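Local coordinates for protein ketol-acid reductoisomerase (NAD(+)) (uncultured archaeon GZfos26G2, PDB 4XDY) that rearranges (S)-2-acetolactate by a magnesium-dependent methyl migration and reduces the product with NADH to (R)-2,3-dihydroxy-isovalerate in branched-chain amino-acid biosynthesis, at residues A[110-115]-A[189-194]; A[195-200]-A[281-286]. All blocks are in the same frame, centred on the assembly; numbering follows the deposited sequence. Where two conformers were deposited one is given.

Interaction 1: A[110-115]-A[189-194]; sequences FSHGFN and EQETYE. With NAI (1,4-dihydronicotinamide adenine dinucleotide), chain E.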
loop_
_atom_site.group_PDB
_atom_site.type_symbol
_atom_site.label_atom_id
_atom_site.label_comp_id
_atom_site.label_asym_id
_atom_site.label_seq_id
_atom_site.Cartn_x
_atom_site.Cartn_y
_atom_site.Cartn_z
ATOM N N PHE A 110 -21.987 17.206 -0.840
ATOM C CA PHE A 110 -21.291 16.424 0.233
ATOM C C PHE A 110 -20.217 15.616 -0.478
ATOM O O PHE A 110 -20.301 15.376 -1.720
ATOM C CB PHE A 110 -22.191 15.473 0.922
ATOM C CG PHE A 110 -23.298 16.131 1.701
ATOM C CD1 PHE A 110 -24.483 16.517 1.055
ATOM C CD2 PHE A 110 -23.142 16.416 3.024
ATOM C CE1 PHE A 110 -25.511 17.106 1.771
ATOM C CE2 PHE A 110 -24.156 17.011 3.757
ATOM C CZ PHE A 110 -25.347 17.343 3.144
ATOM N N SER A 111 -19.248 15.099 0.287
ATOM C CA SER A 111 -18.341 14.105 -0.251
ATOM C C SER A 111 -18.443 12.758 0.431
ATOM O O SER A 111 -17.629 11.891 0.158
ATOM C CB SER A 111 -16.908 14.562 -0.291
ATOM O OG SER A 111 -16.694 15.551 -1.306
ATOM N N HIS A 112 -19.498 12.558 1.207
ATOM C CA HIS A 112 -19.835 11.264 1.788
ATOM C C HIS A 112 -21.324 11.354 2.038
ATOM O O HIS A 112 -21.802 12.406 2.572
ATOM C CB HIS A 112 -19.096 11.103 3.119
ATOM C CG HIS A 112 -19.325 9.798 3.811
ATOM N ND1 HIS A 112 -19.531 8.568 3.163
ATOM C CD2 HIS A 112 -19.373 9.534 5.148
ATOM C CE1 HIS A 112 -19.613 7.613 4.094
ATOM N NE2 HIS A 112 -19.512 8.181 5.297
ATOM N N GLY A 113 -22.017 10.251 1.754
ATOM C CA GLY A 113 -23.488 10.198 1.909
ATOM C C GLY A 113 -24.112 10.084 3.291
ATOM O O GLY A 113 -25.360 10.135 3.407
ATOM N N PHE A 114 -23.232 9.917 4.326
ATOM C CA PHE A 114 -23.659 9.514 5.695
ATOM C C PHE A 114 -24.868 10.354 6.152
ATOM O O PHE A 114 -25.938 9.808 6.478
ATOM C CB PHE A 114 -22.477 9.641 6.669
ATOM C CG PHE A 114 -22.729 9.145 8.044
ATOM C CD1 PHE A 114 -23.365 9.940 9.012
ATOM C CD2 PHE A 114 -22.307 7.875 8.436
ATOM C CE1 PHE A 114 -23.588 9.474 10.297
ATOM C CE2 PHE A 114 -22.539 7.414 9.736
ATOM C CZ PHE A 114 -23.171 8.218 10.652
ATOM N N ASN A 115 -24.692 11.679 6.179
ATOM C CA ASN A 115 -25.711 12.517 6.838
ATOM C C ASN A 115 -27.022 12.572 6.116
ATOM O O ASN A 115 -28.104 12.648 6.759
ATOM C CB ASN A 115 -25.156 13.876 7.156
ATOM C CG ASN A 115 -24.237 13.848 8.401
ATOM O OD1 ASN A 115 -24.594 13.223 9.410
ATOM N ND2 ASN A 115 -23.093 14.427 8.321
ATOM N N GLU A 189 -27.065 6.319 -0.800
ATOM C CA GLU A 189 -27.090 5.196 0.129
ATOM C C GLU A 189 -25.983 4.221 -0.293
ATOM O O GLU A 189 -25.293 3.639 0.538
ATOM C CB GLU A 189 -28.502 4.590 0.180
ATOM C CG GLU A 189 -29.579 5.547 0.777
ATOM C CD GLU A 189 -30.034 6.772 -0.107
ATOM O OE1 GLU A 189 -29.905 6.645 -1.399
ATOM O OE2 GLU A 189 -30.420 7.899 0.526
ATOM N N GLN A 190 -25.827 3.986 -1.575
ATOM C CA GLN A 190 -24.769 3.109 -2.018
ATOM C C GLN A 190 -23.383 3.548 -1.641
ATOM O O GLN A 190 -22.590 2.738 -1.205
ATOM C CB GLN A 190 -24.766 2.844 -3.515
ATOM C CG GLN A 190 -25.909 2.026 -4.076
ATOM C CD GLN A 190 -25.692 1.982 -5.578
ATOM O OE1 GLN A 190 -26.030 2.934 -6.268
ATOM N NE2 GLN A 190 -24.982 0.959 -6.049
ATOM N N GLU A 191 -23.072 4.802 -1.907
ATOM C CA GLU A 191 -21.801 5.374 -1.480
ATOM C C GLU A 191 -21.585 5.226 -0.004
ATOM O O GLU A 191 -20.518 4.773 0.409
ATOM C CB GLU A 191 -21.656 6.838 -1.834
ATOM C CG GLU A 191 -20.206 7.317 -1.681
ATOM C CD GLU A 191 -19.782 7.780 -0.263
ATOM O OE1 GLU A 191 -20.654 8.064 0.570
ATOM O OE2 GLU A 191 -18.558 7.813 -0.103
ATOM N N THR A 192 -22.621 5.497 0.792
ATOM C CA THR A 192 -22.460 5.546 2.202
ATOM C C THR A 192 -22.043 4.168 2.688
ATOM O O THR A 192 -21.108 3.993 3.477
ATOM C CB THR A 192 -23.762 5.948 2.891
ATOM O OG1 THR A 192 -24.145 7.286 2.456
ATOM C CG2 THR A 192 -23.559 5.930 4.382
ATOM N N TYR A 193 -22.750 3.149 2.199
ATOM C CA TYR A 193 -22.500 1.814 2.712
ATOM C C TYR A 193 -21.204 1.224 2.264
ATOM O O TYR A 193 -20.463 0.637 3.094
ATOM C CB TYR A 193 -23.656 0.870 2.319
ATOM C CG TYR A 193 -25.044 1.325 2.688
ATOM C CD1 TYR A 193 -25.305 2.048 3.839
ATOM C CD2 TYR A 193 -26.127 0.957 1.884
ATOM C CE1 TYR A 193 -26.595 2.469 4.173
ATOM C CE2 TYR A 193 -27.427 1.359 2.211
ATOM C CZ TYR A 193 -27.680 2.079 3.360
ATOM O OH TYR A 193 -28.941 2.478 3.696
ATOM N N GLU A 194 -20.864 1.390 1.010
ATOM C CA GLU A 194 -19.609 0.809 0.473
ATOM C C GLU A 194 -18.419 1.502 1.140
ATOM O O GLU A 194 -17.415 0.878 1.433
ATOM C CB GLU A 194 -19.536 0.879 -1.039
ATOM C CG GLU A 194 -19.436 2.253 -1.657
ATOM C CD GLU A 194 -18.058 2.847 -1.618
ATOM O OE1 GLU A 194 -17.961 4.097 -1.764
ATOM O OE2 GLU A 194 -17.033 2.062 -1.562
HETATM P PA NAI E . -11.858 17.404 8.691
HETATM O O1A NAI E . -11.986 16.507 9.932
HETATM O O2A NAI E . -10.557 17.565 8.034
HETATM O O5B NAI E . -12.618 18.771 9.082
HETATM C C5B NAI E . -12.589 19.903 8.166
HETATM C C4B NAI E . -12.399 21.206 9.001
HETATM O O4B NAI E . -13.597 21.342 9.758
HETATM C C3B NAI E . -11.257 21.248 10.051
HETATM O O3B NAI E . -10.032 21.466 9.351
HETATM C C2B NAI E . -11.716 22.357 10.975
HETATM O O2B NAI E . -11.222 23.598 10.467
HETATM C C1B NAI E . -13.255 22.267 10.823
HETATM N N9A NAI E . -13.874 21.785 12.046
HETATM C C8A NAI E . -13.416 20.670 12.758
HETATM N N7A NAI E . -14.185 20.493 13.824
HETATM C C5A NAI E . -15.101 21.497 13.820
HETATM C C6A NAI E . -16.180 21.906 14.700
HETATM N N6A NAI E . -16.466 21.235 15.824
HETATM N N1A NAI E . -16.961 22.967 14.365
HETATM C C2A NAI E . -16.695 23.689 13.256
HETATM N N3A NAI E . -15.737 23.402 12.392
HETATM C C4A NAI E . -14.900 22.327 12.633
HETATM O O3 NAI E . -12.966 16.795 7.569
HETATM P PN NAI E . -12.548 15.675 6.411
HETATM O O1N NAI E . -11.891 14.474 7.060
HETATM O O2N NAI E . -11.823 16.423 5.373
HETATM O O5D NAI E . -14.027 15.217 6.085
HETATM C C5D NAI E . -14.869 16.087 5.257
HETATM C C4D NAI E . -15.992 15.262 4.531
HETATM O O4D NAI E . -15.262 14.515 3.537
HETATM C C3D NAI E . -16.702 14.217 5.371
HETATM O O3D NAI E . -18.060 14.081 4.936
HETATM C C2D NAI E . -15.945 12.892 5.121
HETATM O O2D NAI E . -16.668 11.687 5.365
HETATM C C1D NAI E . -15.577 13.075 3.664
HETATM N N1N NAI E . -14.427 12.345 3.120
HETATM C C2N NAI E . -13.227 12.493 3.721
HETATM C C3N NAI E . -12.130 11.866 3.245
HETATM C C7N NAI E . -10.858 12.130 3.844
HETATM O O7N NAI E . -10.635 12.568 5.016
HETATM N N7N NAI E . -9.872 12.113 2.983
HETATM C C4N NAI E . -12.270 11.045 2.061
HETATM C C5N NAI E . -13.512 11.114 1.354
HETATM C C6N NAI E . -14.563 11.745 1.940
HETATM O O HOH W 1 -16.804 9.323 1.066
#

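Interaction 2: A[195-200]-A[281-286]; sequences DLFGEQ and EALKRV. With MG (magnesium ion), chain C; MG (magnesium ion), chain D; HIO (N-hydroxy-N-isopropyloxamic acid), chain H.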
loop_
_atom_site.group_PDB
_atom_site.type_symbol
_atom_site.label_atom_id
_atom_site.label_comp_id
_atom_site.label_asym_id
_atom_site.label_seq_id
_atom_site.Cartn_x
_atom_site.Cartn_y
_atom_site.Cartn_z
ATOM N N ASP A 195 -18.575 2.805 1.343
ATOM C CA ASP A 195 -17.482 3.649 1.900
ATOM C C ASP A 195 -17.181 3.241 3.347
ATOM O O ASP A 195 -16.041 3.029 3.706
ATOM C CB ASP A 195 -17.863 5.111 1.835
ATOM C CG ASP A 195 -16.698 6.011 2.234
ATOM O OD1 ASP A 195 -15.785 6.169 1.399
ATOM O OD2 ASP A 195 -16.706 6.431 3.417
ATOM N N LEU A 196 -18.219 3.174 4.132
ATOM C CA LEU A 196 -18.122 2.749 5.522
ATOM C C LEU A 196 -17.539 1.349 5.610
ATOM O O LEU A 196 -16.578 1.118 6.338
ATOM C CB LEU A 196 -19.447 2.833 6.186
ATOM C CG LEU A 196 -20.023 4.221 6.492
ATOM C CD1 LEU A 196 -21.385 4.077 7.114
ATOM C CD2 LEU A 196 -19.173 5.050 7.456
ATOM N N PHE A 197 -18.058 0.443 4.766
ATOM C CA PHE A 197 -17.511 -0.913 4.745
ATOM C C PHE A 197 -16.036 -0.949 4.423
ATOM O O PHE A 197 -15.246 -1.619 5.115
ATOM C CB PHE A 197 -18.261 -1.775 3.698
ATOM C CG PHE A 197 -17.664 -3.114 3.535
ATOM C CD1 PHE A 197 -17.929 -4.096 4.461
ATOM C CD2 PHE A 197 -16.796 -3.382 2.520
ATOM C CE1 PHE A 197 -17.368 -5.378 4.299
ATOM C CE2 PHE A 197 -16.163 -4.642 2.389
ATOM C CZ PHE A 197 -16.469 -5.649 3.292
ATOM N N GLY A 198 -15.656 -0.252 3.369
ATOM C CA GLY A 198 -14.277 -0.278 2.865
ATOM C C GLY A 198 -13.302 0.243 3.920
ATOM O O GLY A 198 -12.279 -0.347 4.168
ATOM N N GLU A 199 -13.615 1.377 4.544
ATOM C CA GLU A 199 -12.677 1.948 5.479
ATOM C C GLU A 199 -12.586 1.019 6.729
ATOM O O GLU A 199 -11.483 0.880 7.288
ATOM C CB GLU A 199 -13.029 3.406 5.830
ATOM C CG GLU A 199 -14.314 3.607 6.542
ATOM C CD GLU A 199 -14.967 4.984 6.342
ATOM O OE1 GLU A 199 -14.647 5.713 5.346
ATOM O OE2 GLU A 199 -15.770 5.372 7.236
ATOM N N GLN A 200 -13.707 0.486 7.179
ATOM C CA GLN A 200 -13.758 -0.369 8.365
ATOM C C GLN A 200 -12.990 -1.691 8.153
ATOM O O GLN A 200 -12.245 -2.143 9.038
ATOM C CB GLN A 200 -15.191 -0.660 8.744
ATOM C CG GLN A 200 -15.839 0.508 9.419
ATOM C CD GLN A 200 -17.328 0.387 9.548
ATOM O OE1 GLN A 200 -17.882 -0.708 9.555
ATOM N NE2 GLN A 200 -18.043 1.548 9.645
ATOM N N GLU A 281 -21.108 -9.458 8.240
ATOM C CA GLU A 281 -21.778 -8.946 9.436
ATOM C C GLU A 281 -21.558 -7.435 9.613
ATOM O O GLU A 281 -22.495 -6.691 9.971
ATOM C CB GLU A 281 -21.386 -9.726 10.720
ATOM C CG GLU A 281 -21.852 -11.196 10.629
ATOM C CD GLU A 281 -21.169 -12.216 11.601
ATOM O OE1 GLU A 281 -20.401 -11.790 12.502
ATOM O OE2 GLU A 281 -21.389 -13.456 11.418
ATOM N N ALA A 282 -20.330 -6.982 9.381
ATOM C CA ALA A 282 -20.001 -5.554 9.457
ATOM C C ALA A 282 -20.782 -4.740 8.365
ATOM O O ALA A 282 -21.311 -3.613 8.616
ATOM C CB ALA A 282 -18.490 -5.317 9.361
ATOM N N LEU A 283 -20.858 -5.309 7.173
ATOM C CA LEU A 283 -21.611 -4.652 6.095
ATOM C C LEU A 283 -23.085 -4.536 6.492
ATOM O O LEU A 283 -23.731 -3.499 6.223
ATOM C CB LEU A 283 -21.503 -5.437 4.793
ATOM C CG LEU A 283 -22.247 -4.857 3.580
ATOM C CD1 LEU A 283 -21.842 -3.385 3.318
ATOM C CD2 LEU A 283 -22.112 -5.714 2.327
ATOM N N LYS A 284 -23.622 -5.562 7.149
ATOM C CA LYS A 284 -25.056 -5.522 7.540
ATOM C C LYS A 284 -25.281 -4.399 8.553
ATOM O O LYS A 284 -26.287 -3.670 8.474
ATOM C CB LYS A 284 -25.450 -6.849 8.198
ATOM C CG LYS A 284 -26.870 -6.870 8.757
ATOM C CD LYS A 284 -27.047 -8.202 9.518
ATOM C CE LYS A 284 -28.462 -8.413 10.063
ATOM N NZ LYS A 284 -28.738 -9.876 10.246
ATOM N N ARG A 285 -24.341 -4.215 9.484
ATOM C CA ARG A 285 -24.498 -3.140 10.450
ATOM C C ARG A 285 -24.321 -1.780 9.852
ATOM O O ARG A 285 -24.824 -0.810 10.355
ATOM C CB ARG A 285 -23.581 -3.337 11.648
ATOM C CG ARG A 285 -23.832 -4.666 12.392
ATOM C CD ARG A 285 -22.871 -4.786 13.580
ATOM N NE ARG A 285 -23.517 -4.120 14.704
ATOM C CZ ARG A 285 -23.233 -2.926 15.203
ATOM N NH1 ARG A 285 -22.207 -2.174 14.780
ATOM N NH2 ARG A 285 -24.000 -2.514 16.205
ATOM N N VAL A 286 -23.568 -1.697 8.764
ATOM C CA VAL A 286 -23.490 -0.457 8.047
ATOM C C VAL A 286 -24.846 -0.165 7.316
ATOM O O VAL A 286 -25.315 0.985 7.347
ATOM C CB VAL A 286 -22.340 -0.583 7.040
ATOM C CG1 VAL A 286 -22.490 0.290 5.840
ATOM C CG2 VAL A 286 -21.026 -0.314 7.748
HETATM MG MG MG C . -15.368 7.470 4.598
HETATM MG MG MG D . -13.790 6.372 1.515
HETATM C C1 HIO H . -12.771 8.547 4.979
HETATM O O11 HIO H . -13.898 8.542 5.541
HETATM O O12 HIO H . -11.721 9.189 5.309
HETATM C C2 HIO H . -12.816 7.726 3.690
HETATM O O2 HIO H . -13.950 7.451 3.218
HETATM N N3 HIO H . -11.746 7.196 3.127
HETATM O O3 HIO H . -11.825 6.741 1.739
HETATM C C4 HIO H . -10.473 7.099 3.774
HETATM C C41 HIO H . -9.960 5.661 3.630
HETATM C C42 HIO H . -9.582 8.145 3.112
HETATM O O HOH W 2 -13.760 4.533 2.552
HETATM O O HOH W 3 -16.670 7.535 6.214
HETATM O O HOH W 4 -20.013 -2.057 10.669
HETATM O O HOH W 5 -16.202 9.302 3.806
HETATM O O HOH W 6 -14.287 8.149 0.327
HETATM O O HOH W 7 -13.558 5.275 -0.356
#

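Interaction 1: A[110-115]-A[189-194]
The active-site seam between the Rossmann domain and the helical C-terminal domain is closed here by E191, whose carboxylate grips H112, the predicted active-site histidine, and the backbone just beyond it. H112 ND1 donates to E191 OE1 over 2.9 Å, taking the syn lone pair. Ring and carboxylate planes stand 84° apart, and the oxygen is tilted somewhat out of the ring plane. The same OE1 accepts a nearly straight bond from G113 N at 2.8 Å, which arrives from above the carboxylate plane, so two donors hold one buried oxygen. In E191 a chi2 of -86° bends the chain, swinging CD towards the loop. On the other oxygen, OE2 takes a water proton at 2.6 Å, and that water also donates to S111 O; OE2 has a second partner in the salt bridge to K135. An alanine in place of E191 would probably leave H112 ND1 and G113 N without their shared acceptor and the imidazole freer to turn. On the cofactor side, H112 CB lies 3.4 Å from O2D of the nicotinamide ribose. T192 also packs on the loop: OG1, hydrogen-bonded to F188 O one turn back, lies 2.9 Å from G113 C, and CG2 rests 3.8 Å from F114 CA. The loop runs from the end of strand 107-110 across helix 188-203 into helix 114-117, while M131 and A133 of the adjacent strand 128-134 touch E191.

Interaction 2: A[195-200]-A[281-286]
Apolar helix-to-helix packing joins helix 188-203 to helix 273-287 within the C-terminal domain, on a flank of the first helix distinct from its metal-binding one. The segment axes approach to 9.3 Å and run roughly antiparallel, at 141°. V286 meets two residues one turn apart: its CG2 lies 3.9 Å from L196 CB and 3.6 Å from Q200 OE1, the Q200 chain sliding past it in the opposite direction. F197 and L283 cross at about a right angle. With F197 CG anti to the backbone N, chi1 174°, the ring lies beside L283, CD1 being 3.8 Å from L283 CB; F197 CB rests against L283 CD1. One water bridges the helices, donating to Q200 OE1 and A282 O. Packing from the second subunit reaches F197 through G214 and L283 through A221. On the metal side, D195 spans both magnesium ions, OD2 binding one at 2.1 Å and OD1, also bonded to K135, the other at 2.0 Å. E199 OE1 joins OD2 on the first ion, and inhibitor O2 bridges the pair. Mostly nonpolar contacts thus carry the seam, whereas D195 and E199 bind magnesium, which would probably offset repulsion between their oxygens.

Overall arrangement
From the N terminus, the chain first builds the Rossmann sheet and passes through 110-115 beside the bound dinucleotide. It then completes strands 128-134, 153-157 and 183-185 before entering helix 188-203, where interaction 1 closes a loop of 73 intervening residues and ties the two domains together. Interaction 2 opens on the next turns of that helix and closes 80 mostly helical residues later on helix 273-287, within the C-terminal domain. The loops follow in series, neither nesting nor crossing, and share helix 188-203. Their centres lie about 12 Å apart, and they touch directly: H112 CE1 is 3.2 Å from D195 OD2, connecting the cofactor-side loop with the metal site.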